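PfEMP1 variant 1 of strain MC (Plasmodium falciparum, PDB 5LGD) probably binds receptors on host cell surfaces, this piece being an all-helical, disulfide-linked domain of the DBL clan within a much longer adhesin. Local coordinates at residues D21-R26 with I109-A114; H29-N34 with T40-C45; T61-I66 with T143-L148. All blocks are in the same frame, centred on the assembly; numbering follows the deposited sequence. Where two conformers were deposited one is given.

Contact 1: residues D21-R26 with I109-A114; sequences DSIKWR and IKRIEA
Ile23, which meets Arg111 and Ile112 across the contact, belongs to a helical segment, 21-26, with one side-chain hydrogen bond of its own, from Arg26 NH1 to Ser22 O at 3.0 Å. That bond is bent (144° at the hydrogen), and its donor stands above the carbonyl plane. This is helix-helix packing: helix 106-118 lies against helix 7-29, and no hydrogen bond joins the two segments. The Arg26-Ser22 bond turns the arginine back along its own helix, on another side from Ile23. There Arg26 NH2 makes a salt bridge with Glu152, a residue of helix 144-162, and Ser22 OG bonds the other carboxylate oxygen of the same glutamate. Helix 7-29 is thus tied by polar groups to one neighbour and packed by apolar groups on another.

Ile23 carries the apolar side. Its CG1-CD1 arm is extended (chi2 156°) and reaches across to the facing helix, meeting the side chains of two successive residues there. CD1 lies 3.7 Å from Arg111 CB and, equally, 3.7 Å from Ile112 CG1; both side chains cross that of Ile23 at about a right angle. Ile112 is buried, and the isoleucine pair has further apolar neighbours in Leu19 and Ile20, one turn back on helix 7-29, and Leu96 on helix 92-103. Leu115, further along helix 106-118, also touches Ile23. Arg111 closes the margin of the patch. Its chain bends at chi3 (-32°), bringing the edge of the guanidinium against the Ile23 CG2 branch. The arginine was modelled in two conformers, which makes its outer atoms less certain. In one of them, the Ile23 CG2 methyl meets that edge near the guanidinium plane, 3.4 Å from Arg111 NE, a nitrogen with no polar partner in the model.

Contact 2: residues H29-N34 with T40-C45; sequences HGRCIN and TCIKGC
Cys32 and Cys45 are joined covalently, SG to SG at 2.0 Å, across the loop linking helix 7-29 to helix 45-70. The disulfide has a left-handed twist (chi3 -77°) and brings the two segments to their nearest approach, Cys32 CA 5.2 Å from Cys45 CA.

Van der Waals contacts gather round it. Arg31 lays one guanidinium face over both sulfurs, each offset toward the rim, while its CG sits 3.8 Å from Cys45 SG. The arginine chain runs on extended, and its CG and NE pass Ile42 CG2. From the other branch of that isoleucine, CD1 comes within 3.4 Å of Arg31 O.

The clear hydrogen bonds lie within 29-34. Asn34 ND2 reaches Gly30 O at 2.8 Å, practically straight (179°) and in the carbonyl plane, with Cys32 between the two residues. His29 O takes both Cys32 N and Ile33 N. A type II beta turn from Ile42 to Cys45, its Cys45 N to Ile42 O bond weak, leads up to helix 45-70 with Gly44 at its positive-phi corner.

His163 and the Cys41-Cys168 disulfide attach this region to the C-terminal end: a disulfide-crosslinked loop between helices, as in the cysteine-rich helical domains of the DBL clan.

Contact 3: residues T61-I66 with T143-L148; sequences TEWGKI and TTIDKL
Trp63 inserts its indole between its own helix and the start of helix 144-162, where Ile145, Asp146 and Thr143 receive it. Its NE1 donates to Asp146 OD2 at 3.2 Å in a nearly straight bond (169°). The oxygen lies in the plane of the indole, but the N-H arrives from above the carboxylate plane, the two planes being 51° apart. Over one ring face sits Ile145 CG2, 3.5 Å from the centroid of the five-membered ring and almost on its normal, a CH-pi contact. Thr143 OG1 stands at the ring edge, 3.8 Å from Trp63 CZ2.

A second shell fixes the acceptor. Asp146 OD2 also takes Thr143 N and Thr143 OG1, each at 2.9 Å, so three donors grip one carboxylate oxygen. Thr143 is the N-cap and forms a capping box with Asp146; its OG1 in turn accepts a weak bond from Ile145 N. Asp146 CG, anti to the carbonyl carbon (chi1 -62°), turns the carboxylate back toward Thr143. Asp146 OD1 makes a salt bridge with Lys67, on the helix that carries Trp63; this and the helix N-terminus would probably stabilise the negative charge.

Beyond, the nearly parallel ring of Trp14 on helix 7-29 meets Trp63, and Leu90 on helix 82-90 touches Trp63, Thr143 and Ile145, so four helices converge here.

Contacts 1 and 3 lie near the middle of the chain, their centres about 17 Å apart; contact 2 is at one end, about 18 Å from contact 1 and 26 Å from contact 3. Contact 2 occupies the loop from helix 7-29 to helix 45-70 and is nested inside the loop of chain closed by contact 1, which it touches where Trp25 CE3 lies 3.6 Å from Ile33 CD1. Contacts 1 and 3 cross along the sequence: helix 7-29 pairs with helix 106-118, then helix 45-70 with helix 144-162. These interleaved pairings, with the staple at the loop, bring sequence-distant helices together in one helical domain.

Contact 1: residues D21-R26 with I109-A114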
ATOM      1  N   ASP B  21      38.874  -8.070  13.372  1.00 36.39           N
ATOM      2  CA  ASP B  21      40.254  -7.601  13.493  1.00 35.85           C
ATOM      3  C   ASP B  21      40.479  -6.969  14.864  1.00 38.09           C
ATOM      4  O   ASP B  21      41.469  -7.271  15.526  1.00 38.08           O
ATOM      5  CB  ASP B  21      40.592  -6.636  12.362  1.00 38.41           C
ATOM      6  CG  ASP B  21      40.732  -7.230  10.974  1.00 52.39           C
ATOM      7  OD1 ASP B  21      40.910  -8.455  10.869  1.00 55.04           O
ATOM      8  OD2 ASP B  21      40.722  -6.456   9.998  1.00 67.29           O
ATOM      9  N   SER B  22      39.512  -6.185  15.346  1.00 36.81           N
ATOM     10  CA  SER B  22      39.583  -5.574  16.678  1.00 38.93           C
ATOM     11  C   SER B  22      39.750  -6.678  17.764  1.00 41.00           C
ATOM     12  O   SER B  22      40.627  -6.568  18.622  1.00 42.16           O
ATOM     13  CB  SER B  22      38.364  -4.687  16.920  1.00 45.31           C
ATOM     14  OG  SER B  22      38.508  -3.920  18.103  1.00 61.19           O
ATOM     15  N   ILE B  23      39.011  -7.782  17.637  1.00 35.29           N
ATOM     16  CA  ILE B  23      39.108  -8.941  18.541  1.00 34.42           C
ATOM     17  C   ILE B  23      40.446  -9.663  18.371  1.00 38.43           C
ATOM     18  O   ILE B  23      41.030 -10.111  19.359  1.00 35.80           O
ATOM     19  CB  ILE B  23      37.932  -9.941  18.312  1.00 35.66           C
ATOM     20  CG1 ILE B  23      36.553  -9.324  18.645  1.00 35.70           C
ATOM     21  CG2 ILE B  23      38.162 -11.271  19.042  1.00 34.71           C
ATOM     22  CD1 ILE B  23      35.389 -10.041  17.894  1.00 40.00           C
ATOM     23  N   LYS B  24      40.883  -9.843  17.109  1.00 37.63           N
ATOM     24  CA  LYS B  24      42.135 -10.552  16.784  1.00 39.17           C
ATOM     25  C   LYS B  24      43.372  -9.830  17.323  1.00 42.87           C
ATOM     26  O   LYS B  24      44.394 -10.482  17.497  1.00 42.29           O
ATOM     27  CB  LYS B  24      42.259 -10.810  15.275  1.00 41.16           C
ATOM     28  CG  LYS B  24      41.464 -12.004  14.783  1.00 44.06           C
ATOM     29  CD  LYS B  24      41.273 -11.898  13.277  1.00 50.24           C
ATOM     30  CE  LYS B  24      41.365 -13.232  12.581  1.00 62.22           C
ATOM     31  NZ  LYS B  24      40.112 -14.025  12.711  1.00 67.27           N
ATOM     32  N   TRP B  25      43.272  -8.494  17.602  1.00 40.02           N
ATOM     33  CA  TRP B  25      44.373  -7.735  18.200  1.00 41.07           C
ATOM     34  C   TRP B  25      44.626  -8.234  19.613  1.00 43.17           C
ATOM     35  O   TRP B  25      45.772  -8.388  20.004  1.00 43.34           O
ATOM     36  CB  TRP B  25      44.105  -6.229  18.187  1.00 40.82           C
ATOM     37  CG  TRP B  25      44.522  -5.591  16.900  1.00 43.28           C
ATOM     38  CD1 TRP B  25      43.701  -5.078  15.935  1.00 45.92           C
ATOM     39  CD2 TRP B  25      45.867  -5.408  16.425  1.00 44.90           C
ATOM     40  NE1 TRP B  25      44.451  -4.573  14.895  1.00 46.94           N
ATOM     41  CE2 TRP B  25      45.785  -4.784  15.161  1.00 50.18           C
ATOM     42  CE3 TRP B  25      47.135  -5.734  16.937  1.00 47.91           C
ATOM     43  CZ2 TRP B  25      46.929  -4.431  14.422  1.00 51.99           C
ATOM     44  CZ3 TRP B  25      48.263  -5.393  16.204  1.00 51.44           C
ATOM     45  CH2 TRP B  25      48.155  -4.783  14.946  1.00 52.89           C
ATOM     46  N   ARG B  26      43.553  -8.579  20.330  1.00 38.36           N
ATOM     47  CA  ARG B  26      43.630  -9.134  21.673  1.00 38.59           C
ATOM     48  C   ARG B  26      43.974 -10.605  21.646  1.00 42.18           C
ATOM     49  O   ARG B  26      44.814 -11.023  22.433  1.00 43.27           O
ATOM     50  CB  ARG B  26      42.354  -8.857  22.472  1.00 37.07           C
ATOM     51  CG  ARG B  26      42.241  -7.391  22.929  1.00 42.78           C
ATOM     52  CD  ARG B  26      41.672  -6.479  21.847  1.00 49.60           C
ATOM     53  NE  ARG B  26      41.367  -5.154  22.371  1.00 43.04           N
ATOM     54  CZ  ARG B  26      41.086  -4.099  21.626  1.00 53.25           C
ATOM     55  NH1 ARG B  26      41.117  -4.186  20.298  1.00 31.14           N
ATOM     56  NH2 ARG B  26      40.810  -2.934  22.197  1.00 51.53           N
ATOM     57  N   ILE B 109      29.418 -13.505  17.461  1.00 32.73           N
ATOM     58  CA  ILE B 109      28.541 -12.451  18.005  1.00 33.88           C
ATOM     59  C   ILE B 109      28.852 -12.243  19.487  1.00 37.79           C
ATOM     60  O   ILE B 109      29.058 -11.106  19.892  1.00 37.90           O
ATOM     61  CB  ILE B 109      27.034 -12.717  17.720  1.00 37.03           C
ATOM     62  CG1 ILE B 109      26.748 -12.731  16.215  1.00 36.50           C
ATOM     63  CG2 ILE B 109      26.100 -11.751  18.495  1.00 38.55           C
ATOM     64  CD1 ILE B 109      26.963 -11.449  15.474  1.00 38.81           C
ATOM     65  N   LYS B 110      29.002 -13.340  20.260  1.00 32.53           N
ATOM     66  CA  LYS B 110      29.373 -13.285  21.684  1.00 32.77           C
ATOM     67  C   LYS B 110      30.637 -12.413  21.908  1.00 36.92           C
ATOM     68  O   LYS B 110      30.633 -11.559  22.793  1.00 36.25           O
ATOM     69  CB  LYS B 110      29.616 -14.707  22.221  1.00 34.53           C
ATOM     70  CG  LYS B 110      29.711 -14.831  23.744  1.00 37.42           C
ATOM     71  CD  LYS B 110      29.899 -16.296  24.109  1.00 35.08           C
ATOM     72  CE  LYS B 110      29.669 -16.551  25.565  1.00 50.11           C
ATOM     73  NZ  LYS B 110      29.675 -18.003  25.853  1.00 50.03           N
ATOM     74  N   ARG B 111      31.716 -12.674  21.111  0.50 33.95           N
ATOM     75  CA  ARG B 111      33.009 -11.975  21.146  0.50 35.19           C
ATOM     76  C   ARG B 111      32.842 -10.476  20.819  0.50 41.03           C
ATOM     77  O   ARG B 111      33.457  -9.629  21.481  0.50 42.07           O
ATOM     78  CB  ARG B 111      34.041 -12.610  20.158  0.50 35.83           C
ATOM     79  CG  ARG B 111      34.348 -14.110  20.341  0.50 41.59           C
ATOM     80  CD  ARG B 111      35.699 -14.641  19.793  0.50 45.20           C
ATOM     81  NE  ARG B 111      36.245 -13.989  18.591  0.50 46.64           N
ATOM     82  CZ  ARG B 111      35.864 -14.233  17.337  0.50 51.70           C
ATOM     83  NH1 ARG B 111      34.870 -15.064  17.091  0.50 41.61           N
ATOM     84  NH2 ARG B 111      36.428 -13.588  16.327  0.50 25.60           N
ATOM     85  N   ILE B 112      32.016 -10.156  19.786  1.00 35.56           N
ATOM     86  CA  ILE B 112      31.774  -8.788  19.329  1.00 33.53           C
ATOM     87  C   ILE B 112      31.023  -8.022  20.449  1.00 38.52           C
ATOM     88  O   ILE B 112      31.478  -6.955  20.866  1.00 39.34           O
ATOM     89  CB  ILE B 112      31.026  -8.757  17.969  1.00 34.71           C
ATOM     90  CG1 ILE B 112      31.909  -9.408  16.866  1.00 34.65           C
ATOM     91  CG2 ILE B 112      30.659  -7.289  17.610  1.00 36.08           C
ATOM     92  CD1 ILE B 112      31.273  -9.701  15.502  1.00 38.43           C
ATOM     93  N   GLU B 113      29.923  -8.617  20.971  1.00 34.23           N
ATOM     94  CA  GLU B 113      29.106  -8.092  22.061  1.00 34.62           C
ATOM     95  C   GLU B 113      30.006  -7.761  23.271  1.00 43.16           C
ATOM     96  O   GLU B 113      29.905  -6.653  23.795  1.00 46.87           O
ATOM     97  CB  GLU B 113      28.014  -9.109  22.414  1.00 36.37           C
ATOM     98  CG  GLU B 113      26.798  -8.538  23.118  1.00 45.85           C
ATOM     99  CD  GLU B 113      25.681  -9.527  23.398  1.00 73.53           C
ATOM    100  OE1 GLU B 113      25.935 -10.754  23.392  1.00 54.57           O
ATOM    101  OE2 GLU B 113      24.544  -9.064  23.644  1.00 89.12           O
ATOM    102  N   ALA B 114      30.948  -8.661  23.633  1.00 39.22           N
ATOM    103  CA  ALA B 114      31.915  -8.465  24.727  1.00 40.82           C
ATOM    104  C   ALA B 114      32.846  -7.255  24.454  1.00 46.49           C
ATOM    105  O   ALA B 114      33.057  -6.419  25.349  1.00 47.63           O
ATOM    106  CB  ALA B 114      32.754  -9.719  24.910  1.00 41.64           C
TER

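Contact 2: residues H29-N34 with T40-C45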
ATOM      1  N   HIS B  29      47.794 -10.310  20.242  1.00 44.58           N
ATOM      2  CA  HIS B  29      48.686  -9.434  21.010  1.00 46.30           C
ATOM      3  C   HIS B  29      48.045  -8.846  22.268  1.00 50.58           C
ATOM      4  O   HIS B  29      48.300  -7.681  22.619  1.00 50.50           O
ATOM      5  CB  HIS B  29      49.280  -8.340  20.111  1.00 47.90           C
ATOM      6  CG  HIS B  29      49.643  -8.846  18.755  1.00 51.79           C
ATOM      7  ND1 HIS B  29      50.790  -9.575  18.543  1.00 54.89           N
ATOM      8  CD2 HIS B  29      48.959  -8.756  17.591  1.00 53.80           C
ATOM      9  CE1 HIS B  29      50.782  -9.893  17.258  1.00 54.63           C
ATOM     10  NE2 HIS B  29      49.700  -9.421  16.645  1.00 54.13           N
ATOM     11  N   GLY B  30      47.319  -9.700  22.994  1.00 45.79           N
ATOM     12  CA  GLY B  30      46.678  -9.335  24.250  1.00 46.09           C
ATOM     13  C   GLY B  30      47.653  -9.095  25.389  1.00 51.29           C
ATOM     14  O   GLY B  30      47.305  -8.405  26.349  1.00 50.68           O
ATOM     15  N   ARG B  31      48.891  -9.630  25.293  1.00 50.32           N
ATOM     16  CA  ARG B  31      49.922  -9.358  26.311  1.00 53.21           C
ATOM     17  C   ARG B  31      50.247  -7.829  26.278  1.00 58.69           C
ATOM     18  O   ARG B  31      50.598  -7.260  27.308  1.00 61.24           O
ATOM     19  CB  ARG B  31      51.180 -10.256  26.130  1.00 54.52           C
ATOM     20  CG  ARG B  31      52.176  -9.788  25.059  1.00 74.12           C
ATOM     21  CD  ARG B  31      53.105 -10.881  24.532  1.00 93.33           C
ATOM     22  NE  ARG B  31      54.278 -10.326  23.835  1.00100.45           N
ATOM     23  CZ  ARG B  31      54.326  -9.998  22.544  1.00101.07           C
ATOM     24  NH1 ARG B  31      53.257 -10.158  21.768  1.00 77.53           N
ATOM     25  NH2 ARG B  31      55.443  -9.510  22.019  1.00 80.23           N
ATOM     26  N   CYS B  32      50.035  -7.186  25.103  1.00 53.68           N
ATOM     27  CA  CYS B  32      50.252  -5.757  24.819  1.00 54.77           C
ATOM     28  C   CYS B  32      48.977  -4.951  24.964  1.00 59.05           C
ATOM     29  O   CYS B  32      48.984  -3.938  25.675  1.00 59.62           O
ATOM     30  CB  CYS B  32      50.851  -5.567  23.425  1.00 54.44           C
ATOM     31  SG  CYS B  32      52.270  -6.630  23.082  1.00 58.69           S
ATOM     32  N   ILE B  33      47.914  -5.361  24.210  1.00 53.69           N
ATOM     33  CA  ILE B  33      46.591  -4.714  24.125  1.00 52.44           C
ATOM     34  C   ILE B  33      45.577  -5.376  25.080  1.00 58.50           C
ATOM     35  O   ILE B  33      45.011  -6.439  24.783  1.00 55.39           O
ATOM     36  CB  ILE B  33      46.060  -4.634  22.653  1.00 53.44           C
ATOM     37  CG1 ILE B  33      47.080  -3.985  21.708  1.00 53.61           C
ATOM     38  CG2 ILE B  33      44.730  -3.882  22.594  1.00 54.82           C
ATOM     39  CD1 ILE B  33      47.102  -4.504  20.336  1.00 49.16           C
ATOM     40  N   ASN B  34      45.355  -4.733  26.227  1.00 59.80           N
ATOM     41  CA  ASN B  34      44.418  -5.204  27.247  1.00 61.13           C
ATOM     42  C   ASN B  34      43.838  -4.030  28.062  1.00 71.48           C
ATOM     43  O   ASN B  34      44.083  -2.866  27.728  1.00 72.54           O
ATOM     44  CB  ASN B  34      45.068  -6.294  28.144  1.00 58.58           C
ATOM     45  CG  ASN B  34      46.369  -5.877  28.789  1.00 71.40           C
ATOM     46  OD1 ASN B  34      46.399  -5.026  29.674  1.00 66.30           O
ATOM     47  ND2 ASN B  34      47.477  -6.479  28.373  1.00 59.35           N
ATOM     48  N   THR B  40      52.438  -2.553  33.527  1.00 91.23           N
ATOM     49  CA  THR B  40      53.826  -2.993  33.389  1.00 91.06           C
ATOM     50  C   THR B  40      54.164  -3.190  31.909  1.00 90.38           C
ATOM     51  O   THR B  40      53.443  -3.893  31.199  1.00 87.08           O
ATOM     52  CB  THR B  40      54.174  -4.199  34.289  1.00100.58           C
ATOM     53  OG1 THR B  40      53.252  -5.275  34.080  1.00101.00           O
ATOM     54  CG2 THR B  40      54.241  -3.833  35.767  1.00102.07           C
ATOM     55  N   CYS B  41      55.242  -2.523  31.453  1.00 86.57           N
ATOM     56  CA  CYS B  41      55.778  -2.582  30.095  1.00 84.08           C
ATOM     57  C   CYS B  41      56.277  -3.994  29.790  1.00 84.72           C
ATOM     58  O   CYS B  41      57.137  -4.512  30.507  1.00 86.07           O
ATOM     59  CB  CYS B  41      56.895  -1.554  29.914  1.00 86.97           C
ATOM     60  SG  CYS B  41      57.731  -1.630  28.307  1.00 90.25           S
ATOM     61  N   ILE B  42      55.745  -4.611  28.727  1.00 76.20           N
ATOM     62  CA  ILE B  42      56.170  -5.926  28.263  1.00 73.11           C
ATOM     63  C   ILE B  42      57.089  -5.701  27.071  1.00 76.45           C
ATOM     64  O   ILE B  42      56.845  -4.822  26.247  1.00 75.09           O
ATOM     65  CB  ILE B  42      54.980  -6.879  27.961  1.00 72.99           C
ATOM     66  CG1 ILE B  42      54.306  -7.352  29.261  1.00 73.49           C
ATOM     67  CG2 ILE B  42      55.409  -8.099  27.139  1.00 71.53           C
ATOM     68  CD1 ILE B  42      53.030  -6.659  29.618  1.00 81.45           C
ATOM     69  N   LYS B  43      58.173  -6.469  27.023  1.00 73.97           N
ATOM     70  CA  LYS B  43      59.179  -6.438  25.966  1.00 73.94           C
ATOM     71  C   LYS B  43      58.504  -6.773  24.615  1.00 71.93           C
ATOM     72  O   LYS B  43      57.650  -7.671  24.553  1.00 68.03           O
ATOM     73  CB  LYS B  43      60.301  -7.453  26.300  1.00 77.12           C
ATOM     74  CG  LYS B  43      61.698  -7.038  25.859  1.00 97.62           C
ATOM     75  CD  LYS B  43      62.783  -7.907  26.487  1.00110.51           C
ATOM     76  CE  LYS B  43      63.469  -8.779  25.468  1.00121.48           C
ATOM     77  NZ  LYS B  43      64.544  -9.598  26.085  1.00133.31           N
ATOM     78  N   GLY B  44      58.843  -5.987  23.590  1.00 66.95           N
ATOM     79  CA  GLY B  44      58.349  -6.149  22.225  1.00 64.05           C
ATOM     80  C   GLY B  44      56.940  -5.668  21.967  1.00 64.24           C
ATOM     81  O   GLY B  44      56.436  -5.801  20.852  1.00 60.84           O
ATOM     82  N   CYS B  45      56.294  -5.106  22.983  1.00 62.08           N
ATOM     83  CA  CYS B  45      54.926  -4.624  22.856  1.00 60.63           C
ATOM     84  C   CYS B  45      54.808  -3.296  22.188  1.00 66.44           C
ATOM     85  O   CYS B  45      53.796  -3.078  21.531  1.00 66.53           O
ATOM     86  CB  CYS B  45      54.221  -4.624  24.200  1.00 60.51           C
ATOM     87  SG  CYS B  45      53.509  -6.214  24.644  1.00 61.52           S
TER

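Contact 3: residues T61-I66 with T143-L148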
ATOM      1  N   THR B  61      39.888   6.035   8.311  1.00 49.71           N
ATOM      2  CA  THR B  61      39.948   6.601   6.954  1.00 52.27           C
ATOM      3  C   THR B  61      39.061   5.787   6.014  1.00 56.27           C
ATOM      4  O   THR B  61      38.315   6.364   5.234  1.00 56.38           O
ATOM      5  CB  THR B  61      41.420   6.731   6.452  1.00 62.21           C
ATOM      6  OG1 THR B  61      42.223   7.397   7.431  1.00 64.39           O
ATOM      7  CG2 THR B  61      41.528   7.488   5.133  1.00 59.80           C
ATOM      8  N   GLU B  62      39.132   4.445   6.088  1.00 52.74           N
ATOM      9  CA  GLU B  62      38.299   3.576   5.247  1.00 51.27           C
ATOM     10  C   GLU B  62      36.826   3.824   5.533  1.00 51.03           C
ATOM     11  O   GLU B  62      36.026   3.929   4.598  1.00 48.19           O
ATOM     12  CB  GLU B  62      38.651   2.101   5.457  1.00 51.11           C
ATOM     13  CG  GLU B  62      39.842   1.665   4.622  1.00 61.25           C
ATOM     14  CD  GLU B  62      40.442   0.315   4.972  1.00 78.37           C
ATOM     15  OE1 GLU B  62      39.696  -0.602   5.391  1.00 63.12           O
ATOM     16  OE2 GLU B  62      41.675   0.177   4.818  1.00 66.33           O
ATOM     17  N   TRP B  63      36.495   3.982   6.844  1.00 46.73           N
ATOM     18  CA  TRP B  63      35.142   4.223   7.346  1.00 43.56           C
ATOM     19  C   TRP B  63      34.566   5.526   6.852  1.00 48.12           C
ATOM     20  O   TRP B  63      33.385   5.554   6.518  1.00 47.29           O
ATOM     21  CB  TRP B  63      35.070   4.118   8.878  1.00 39.83           C
ATOM     22  CG  TRP B  63      33.687   4.257   9.448  1.00 38.23           C
ATOM     23  CD1 TRP B  63      33.298   5.106  10.442  1.00 41.25           C
ATOM     24  CD2 TRP B  63      32.530   3.477   9.110  1.00 36.19           C
ATOM     25  NE1 TRP B  63      31.970   4.906  10.743  1.00 38.58           N
ATOM     26  CE2 TRP B  63      31.474   3.910   9.943  1.00 38.82           C
ATOM     27  CE3 TRP B  63      32.269   2.475   8.159  1.00 36.67           C
ATOM     28  CZ2 TRP B  63      30.174   3.410   9.819  1.00 36.52           C
ATOM     29  CZ3 TRP B  63      30.987   1.952   8.068  1.00 36.23           C
ATOM     30  CH2 TRP B  63      29.957   2.424   8.886  1.00 35.86           C
ATOM     31  N   GLY B  64      35.402   6.573   6.790  1.00 49.00           N
ATOM     32  CA  GLY B  64      35.032   7.892   6.285  1.00 48.54           C
ATOM     33  C   GLY B  64      34.541   7.809   4.850  1.00 52.76           C
ATOM     34  O   GLY B  64      33.503   8.396   4.501  1.00 54.38           O
ATOM     35  N   LYS B  65      35.283   7.051   4.012  1.00 47.36           N
ATOM     36  CA  LYS B  65      34.968   6.818   2.594  1.00 47.62           C
ATOM     37  C   LYS B  65      33.645   6.024   2.429  1.00 50.91           C
ATOM     38  O   LYS B  65      32.838   6.347   1.553  1.00 52.45           O
ATOM     39  CB  LYS B  65      36.145   6.108   1.885  1.00 50.12           C
ATOM     40  CG  LYS B  65      37.323   7.037   1.494  1.00 51.25           C
ATOM     41  CD  LYS B  65      38.635   6.248   1.483  1.00 61.73           C
ATOM     42  CE  LYS B  65      39.878   7.131   1.470  1.00 73.85           C
ATOM     43  NZ  LYS B  65      40.391   7.390   0.091  1.00 77.10           N
ATOM     44  N   ILE B  66      33.422   5.006   3.286  1.00 44.07           N
ATOM     45  CA  ILE B  66      32.209   4.180   3.281  1.00 40.44           C
ATOM     46  C   ILE B  66      31.005   5.035   3.682  1.00 46.01           C
ATOM     47  O   ILE B  66      29.979   4.964   3.002  1.00 45.14           O
ATOM     48  CB  ILE B  66      32.409   2.911   4.139  1.00 40.09           C
ATOM     49  CG1 ILE B  66      33.468   2.023   3.473  1.00 40.52           C
ATOM     50  CG2 ILE B  66      31.106   2.149   4.326  1.00 36.78           C
ATOM     51  CD1 ILE B  66      34.034   0.890   4.285  1.00 38.99           C
ATOM     52  N   THR B 143      28.322   7.264  14.711  1.00 54.04           N
ATOM     53  CA  THR B 143      27.809   5.880  14.903  1.00 50.81           C
ATOM     54  C   THR B 143      28.626   5.002  15.858  1.00 53.89           C
ATOM     55  O   THR B 143      29.669   5.429  16.369  1.00 55.69           O
ATOM     56  CB  THR B 143      27.603   5.114  13.576  1.00 51.78           C
ATOM     57  OG1 THR B 143      28.840   4.537  13.138  1.00 47.29           O
ATOM     58  CG2 THR B 143      26.948   5.953  12.481  1.00 52.70           C
ATOM     59  N   THR B 144      28.131   3.758  16.075  1.00 46.39           N
ATOM     60  CA  THR B 144      28.734   2.672  16.874  1.00 45.18           C
ATOM     61  C   THR B 144      30.181   2.413  16.424  1.00 46.76           C
ATOM     62  O   THR B 144      31.076   2.323  17.271  1.00 46.49           O
ATOM     63  CB  THR B 144      27.862   1.410  16.725  1.00 47.49           C
ATOM     64  OG1 THR B 144      26.650   1.583  17.467  1.00 39.89           O
ATOM     65  CG2 THR B 144      28.566   0.121  17.172  1.00 48.96           C
ATOM     66  N   ILE B 145      30.388   2.295  15.083  1.00 40.77           N
ATOM     67  CA  ILE B 145      31.694   2.086  14.451  1.00 39.33           C
ATOM     68  C   ILE B 145      32.613   3.227  14.833  1.00 44.29           C
ATOM     69  O   ILE B 145      33.734   2.977  15.268  1.00 44.15           O
ATOM     70  CB  ILE B 145      31.575   1.862  12.913  1.00 40.44           C
ATOM     71  CG1 ILE B 145      30.649   0.650  12.567  1.00 38.83           C
ATOM     72  CG2 ILE B 145      32.931   1.758  12.212  1.00 40.85           C
ATOM     73  CD1 ILE B 145      31.061  -0.795  13.153  1.00 42.42           C
ATOM     74  N   ASP B 146      32.121   4.474  14.728  1.00 42.32           N
ATOM     75  CA  ASP B 146      32.847   5.687  15.095  1.00 43.70           C
ATOM     76  C   ASP B 146      33.215   5.681  16.609  1.00 49.91           C
ATOM     77  O   ASP B 146      34.374   5.912  16.957  1.00 50.68           O
ATOM     78  CB  ASP B 146      32.010   6.907  14.727  1.00 46.20           C
ATOM     79  CG  ASP B 146      31.732   7.023  13.236  1.00 52.82           C
ATOM     80  OD1 ASP B 146      32.661   7.403  12.486  1.00 54.44           O
ATOM     81  OD2 ASP B 146      30.559   6.839  12.836  1.00 52.96           O
ATOM     82  N   LYS B 147      32.247   5.344  17.487  1.00 47.70           N
ATOM     83  CA  LYS B 147      32.448   5.235  18.939  1.00 49.78           C
ATOM     84  C   LYS B 147      33.551   4.211  19.219  1.00 53.59           C
ATOM     85  O   LYS B 147      34.472   4.499  19.993  1.00 54.47           O
ATOM     86  CB  LYS B 147      31.147   4.786  19.634  1.00 52.72           C
ATOM     87  CG  LYS B 147      30.174   5.921  19.946  1.00 69.92           C
ATOM     88  CD  LYS B 147      30.044   6.161  21.461  1.00 84.78           C
ATOM     89  CE  LYS B 147      29.302   5.081  22.229  1.00 92.01           C
ATOM     90  NZ  LYS B 147      29.543   5.185  23.694  1.00 97.75           N
ATOM     91  N   LEU B 148      33.477   3.030  18.540  1.00 48.44           N
ATOM     92  CA  LEU B 148      34.476   1.968  18.655  1.00 46.83           C
ATOM     93  C   LEU B 148      35.839   2.384  18.161  1.00 49.42           C
ATOM     94  O   LEU B 148      36.816   2.183  18.889  1.00 48.75           O
ATOM     95  CB  LEU B 148      34.044   0.643  18.004  1.00 44.96           C
ATOM     96  CG  LEU B 148      35.036  -0.496  18.223  1.00 47.69           C
ATOM     97  CD1 LEU B 148      35.055  -0.935  19.675  1.00 49.08           C
ATOM     98  CD2 LEU B 148      34.750  -1.632  17.336  1.00 45.59           C
TER